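Local coordinates for protein MAU2 chromatid cohesion factor homolog (Saccharomyces cerevisiae, PDB 4XDN) that forms a complex with its partner Scc2 that is required for the cohesin complex to associate with chromosomes, and so takes part in sister chromatid cohesion, at residues P250-Y253 / A254-L257; V309-P312 / M313-Y317. All blocks are in the same frame, centred on the assembly; numbering follows the deposited sequence.

Contact 1 (P250-Y253 / A254-L257); sequences PELY and AWKL
The backbone O of Tyr253 takes the N-H of Leu257 at 2.9 Å, an i to i+4 bond with an N-H...O angle of 164°. These residues form the first two turns of the alpha-helix 250-266. Pro250 O and Leu252 O accept from Ala254 N and Lys256 N in the same way, while the bond from Trp255 N to Glu251 O is weak at 3.3 Å.

On one flank of the helix the Tyr253 ring is packed by two side chains from the next turn. Lys256 runs alongside it, pointing the same way, and lays CD over one ring face. This is a CH-pi contact, with Lys256 CD 3.9 Å from the Tyr253 ring centroid and displaced toward the rim near CE1. Both side chains start with CG anti to the backbone N (chi1 -164° in Tyr253, 176° in Lys256), which sends both outward and toward the C-terminal end of the helix. The lysine chain bends at chi2 and chi4, and its NZ ends 3.3 Å from Tyr253 OH in a weak hydrogen bond. The stronger partner of that ammonium is Glu260, one turn on, in a salt bridge. Leu257 meets the CD2-CE2 side of the ring obliquely, with Leu257 CD1 3.7 Å from Tyr253 CE2. A serine in place of Tyr253 would probably leave the methylenes of Lys256 without their aromatic support and open a gap beside Leu257.

On the other flank Trp255 packs on Phe216 and Leu219 of helix 212-228 and on an apolar side chain of the partner protein, and its NE1 bonds to Asn223. Within the turn, Leu252 CD2 lies in the indole plane, 3.9 Å from the ring-edge atom Trp255 CE3.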
loop_
_atom_site.group_PDB
_atom_site.type_symbol
_atom_site.label_atom_id
_atom_site.label_comp_id
_atom_site.label_asym_id
_atom_site.label_seq_id
_atom_site.Cartn_x
_atom_site.Cartn_y
_atom_site.Cartn_z
ATOM N N PRO A 250 -21.548 6.337 4.125
ATOM C CA PRO A 250 -20.689 7.062 3.180
ATOM C C PRO A 250 -19.190 6.849 3.412
ATOM O O PRO A 250 -18.421 6.884 2.451
ATOM C CB PRO A 250 -21.071 8.527 3.415
ATOM C CG PRO A 250 -21.608 8.567 4.797
ATOM C CD PRO A 250 -22.285 7.253 5.014
ATOM N N GLU A 251 -18.782 6.629 4.657
ATOM C CA GLU A 251 -17.370 6.407 4.956
ATOM C C GLU A 251 -16.869 5.111 4.322
ATOM O O GLU A 251 -15.891 5.114 3.573
ATOM C CB GLU A 251 -17.131 6.376 6.466
ATOM C CG GLU A 251 -17.259 7.734 7.149
ATOM C CD GLU A 251 -18.702 8.165 7.357
ATOM O OE1 GLU A 251 -19.547 7.305 7.687
ATOM O OE2 GLU A 251 -18.989 9.368 7.192
ATOM N N LEU A 252 -17.547 4.005 4.617
ATOM C CA LEU A 252 -17.131 2.707 4.102
ATOM C C LEU A 252 -17.307 2.618 2.589
ATOM O O LEU A 252 -16.565 1.904 1.917
ATOM C CB LEU A 252 -17.912 1.582 4.787
ATOM C CG LEU A 252 -17.587 1.334 6.265
ATOM C CD1 LEU A 252 -18.518 0.274 6.845
ATOM C CD2 LEU A 252 -16.131 0.923 6.452
ATOM N N TYR A 253 -18.283 3.341 2.047
ATOM C CA TYR A 253 -18.501 3.322 0.606
ATOM C C TYR A 253 -17.371 4.056 -0.116
ATOM O O TYR A 253 -16.985 3.678 -1.219
ATOM C CB TYR A 253 -19.848 3.945 0.240
ATOM C CG TYR A 253 -20.281 3.611 -1.170
ATOM C CD1 TYR A 253 -20.905 2.403 -1.456
ATOM C CD2 TYR A 253 -20.054 4.494 -2.218
ATOM C CE1 TYR A 253 -21.299 2.089 -2.745
ATOM C CE2 TYR A 253 -20.442 4.188 -3.510
ATOM C CZ TYR A 253 -21.063 2.983 -3.767
ATOM O OH TYR A 253 -21.455 2.671 -5.049
ATOM N N ALA A 254 -16.843 5.104 0.508
ATOM C CA ALA A 254 -15.691 5.810 -0.045
ATOM C C ALA A 254 -14.511 4.853 -0.151
ATOM O O ALA A 254 -13.715 4.926 -1.088
ATOM C CB ALA A 254 -15.333 7.011 0.813
ATOM N N TRP A 255 -14.414 3.952 0.821
ATOM C CA TRP A 255 -13.366 2.941 0.844
ATOM C C TRP A 255 -13.583 1.948 -0.289
ATOM O O TRP A 255 -12.632 1.514 -0.936
ATOM C CB TRP A 255 -13.356 2.224 2.198
ATOM C CG TRP A 255 -12.198 1.299 2.414
ATOM C CD1 TRP A 255 -11.047 1.235 1.688
ATOM C CD2 TRP A 255 -12.085 0.300 3.437
ATOM N NE1 TRP A 255 -10.221 0.260 2.195
ATOM C CE2 TRP A 255 -10.836 -0.329 3.269
ATOM C CE3 TRP A 255 -12.918 -0.120 4.480
ATOM C CZ2 TRP A 255 -10.399 -1.357 4.104
ATOM C CZ3 TRP A 255 -12.482 -1.142 5.307
ATOM C CH2 TRP A 255 -11.235 -1.748 5.114
ATOM N N LYS A 256 -14.841 1.591 -0.523
ATOM C CA LYS A 256 -15.196 0.715 -1.632
ATOM C C LYS A 256 -14.751 1.341 -2.950
ATOM O O LYS A 256 -14.103 0.689 -3.767
ATOM C CB LYS A 256 -16.705 0.448 -1.646
ATOM C CG LYS A 256 -17.204 -0.376 -2.824
ATOM C CD LYS A 256 -18.337 0.341 -3.546
ATOM C CE LYS A 256 -18.883 -0.481 -4.704
ATOM N NZ LYS A 256 -19.197 0.367 -5.893
ATOM N N LEU A 257 -15.100 2.609 -3.144
ATOM C CA LEU A 257 -14.758 3.318 -4.370
ATOM C C LEU A 257 -13.247 3.425 -4.545
ATOM O O LEU A 257 -12.733 3.269 -5.652
ATOM C CB LEU A 257 -15.388 4.710 -4.371
ATOM C CG LEU A 257 -16.918 4.741 -4.423
ATOM C CD1 LEU A 257 -17.423 6.156 -4.210
ATOM C CD2 LEU A 257 -17.430 4.187 -5.745
#

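Contact 2 (V309-P312 / M313-Y317); sequences VELP and MIFHY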
loop_
_atom_site.group_PDB
_atom_site.type_symbol
_atom_site.label_atom_id
_atom_site.label_comp_id
_atom_site.label_asym_id
_atom_site.label_seq_id
_atom_site.Cartn_x
_atom_site.Cartn_y
_atom_site.Cartn_z
ATOM N N VAL A 309 -14.763 2.209 13.372
ATOM C CA VAL A 309 -13.744 2.102 12.332
ATOM C C VAL A 309 -13.223 3.486 11.953
ATOM O O VAL A 309 -14.003 4.392 11.651
ATOM C CB VAL A 309 -14.294 1.400 11.074
ATOM C CG1 VAL A 309 -13.206 1.269 10.010
ATOM C CG2 VAL A 309 -14.854 0.031 11.434
ATOM N N GLU A 310 -11.902 3.634 11.973
ATOM C CA GLU A 310 -11.249 4.889 11.613
ATOM C C GLU A 310 -10.304 4.692 10.430
ATOM O O GLU A 310 -9.394 3.863 10.477
ATOM C CB GLU A 310 -10.485 5.458 12.810
ATOM C CG GLU A 310 -11.375 6.079 13.872
ATOM C CD GLU A 310 -10.609 6.464 15.124
ATOM O OE1 GLU A 310 -10.299 5.564 15.933
ATOM O OE2 GLU A 310 -10.320 7.666 15.302
ATOM N N LEU A 311 -10.548 5.455 9.369
ATOM C CA LEU A 311 -9.684 5.488 8.195
ATOM C C LEU A 311 -9.605 6.940 7.720
ATOM O O LEU A 311 -10.255 7.315 6.746
ATOM C CB LEU A 311 -10.222 4.571 7.087
ATOM C CG LEU A 311 -9.448 3.311 6.683
ATOM C CD1 LEU A 311 -10.000 2.811 5.352
ATOM C CD2 LEU A 311 -7.949 3.536 6.578
ATOM N N PRO A 312 -8.820 7.770 8.427
ATOM C CA PRO A 312 -8.858 9.220 8.198
ATOM C C PRO A 312 -8.484 9.650 6.774
ATOM O O PRO A 312 -8.967 10.687 6.326
ATOM C CB PRO A 312 -7.844 9.763 9.217
ATOM C CG PRO A 312 -6.974 8.614 9.560
ATOM C CD PRO A 312 -7.840 7.401 9.463
ATOM N N MET A 313 -7.660 8.874 6.077
ATOM C CA MET A 313 -7.282 9.213 4.705
ATOM C C MET A 313 -8.455 9.033 3.747
ATOM O O MET A 313 -8.508 9.665 2.690
ATOM C CB MET A 313 -6.106 8.355 4.232
ATOM C CG MET A 313 -4.848 8.506 5.061
ATOM S SD MET A 313 -3.932 10.013 4.704
ATOM C CE MET A 313 -2.958 10.132 6.207
ATOM N N ILE A 314 -9.387 8.164 4.127
ATOM C CA ILE A 314 -10.502 7.787 3.267
ATOM C C ILE A 314 -11.821 8.375 3.769
ATOM O O ILE A 314 -12.712 8.678 2.976
ATOM C CB ILE A 314 -10.625 6.243 3.177
ATOM C CG1 ILE A 314 -9.301 5.624 2.709
ATOM C CG2 ILE A 314 -11.764 5.830 2.251
ATOM C CD1 ILE A 314 -8.830 6.089 1.328
ATOM N N PHE A 315 -11.933 8.542 5.083
ATOM C CA PHE A 315 -13.180 8.993 5.699
ATOM C C PHE A 315 -13.300 10.517 5.734
ATOM O O PHE A 315 -14.403 11.049 5.860
ATOM C CB PHE A 315 -13.302 8.433 7.119
ATOM C CG PHE A 315 -13.531 6.941 7.177
ATOM C CD1 PHE A 315 -13.531 6.168 6.024
ATOM C CD2 PHE A 315 -13.757 6.316 8.392
ATOM C CE1 PHE A 315 -13.743 4.802 6.085
ATOM C CE2 PHE A 315 -13.971 4.952 8.459
ATOM C CZ PHE A 315 -13.965 4.194 7.303
ATOM N N HIS A 316 -12.172 11.212 5.630
ATOM C CA HIS A 316 -12.175 12.673 5.579
ATOM C C HIS A 316 -12.168 13.151 4.127
ATOM O O HIS A 316 -11.385 12.668 3.309
ATOM C CB HIS A 316 -10.973 13.243 6.336
ATOM C CG HIS A 316 -10.948 12.885 7.789
ATOM N ND1 HIS A 316 -11.839 11.997 8.355
ATOM C CD2 HIS A 316 -10.142 13.298 8.796
ATOM C CE1 HIS A 316 -11.581 11.876 9.644
ATOM N NE2 HIS A 316 -10.554 12.656 9.939
ATOM N N TYR A 317 -13.039 14.108 3.819
ATOM C CA TYR A 317 -13.257 14.543 2.441
ATOM C C TYR A 317 -11.999 15.085 1.758
ATOM O O TYR A 317 -11.685 14.689 0.637
ATOM C CB TYR A 317 -14.358 15.607 2.396
ATOM C CG TYR A 317 -14.599 16.163 1.011
ATOM C CD1 TYR A 317 -15.052 15.347 -0.016
ATOM C CD2 TYR A 317 -14.378 17.506 0.732
ATOM C CE1 TYR A 317 -15.275 15.850 -1.283
ATOM C CE2 TYR A 317 -14.599 18.019 -0.533
ATOM C CZ TYR A 317 -15.046 17.186 -1.536
ATOM O OH TYR A 317 -15.269 17.690 -2.798
#
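Leu311 and Phe315 meet with the leucine over the ring. Leu311 CB sits above the centre of the Phe315 ring, 3.7 Å from its centroid and 11° off the normal, in a CH-pi contact. Val309 comes to the same ring in another way. The backbone O of Val309 lies in the ring plane, 3.2 Å from the edge atom Phe315 CE2. Its side chain crosses that of Phe315 at about a right angle, with Val309 CG1 4.1 Å from Phe315 CZ. Phe315 already points its CB at the strand end, and with CG anti to its own carbonyl carbon (chi1 -69°) the ring lies against Leu311 CB. Leu311 and Ile314 lie side by side, pointing the same way, and touch through Leu311 CD1 and Ile314 CG1.

The segment turns from the end of strand 305-310, half of an antiparallel hairpin with 297-302, into the short helix 312-315. Leu311 holds the N-cap position. Leu311 O accepts two backbone N-H groups, Phe315 N at 2.7 Å and Ile314 N at 2.9 Å. The Phe315 donor is nearly in line with the C=O bond, whereas that of Ile314 stands 45° out of the carbonyl plane.

At the far end of this helix His316 folds its ring back over Pro312. Pro312 CB lies over one face of the His316 imidazole, 4.2 Å from the centroid, and Arg375 of helix 369-398 touches both residues. Val309 and Glu310 pair antiparallel with a strand of the partner protein, which extends the hairpin sheet across the interface. Met313 and Ile314 each pack on an apolar side chain of that partner chain.

Overall arrangement
Going from the N terminus, the chain first reaches contact 1, at the start of helix 250-266. Helix 272-291 and strand 297-302 follow before strand 305-310 leads into contact 2. The two contacts are local and in series, so neither encloses nor crosses the other. In space their centres are about 9 Å apart. Phe315 CE1 lies 3.3 Å from Glu251 O, and Ile314 CG2 packs on Trp255 N at 3.5 Å. Leu311 also rests on the Trp255 indole. Together they join the start of helix 250-266 to the strand-to-helix turn after the hairpin, and both reach the partner protein.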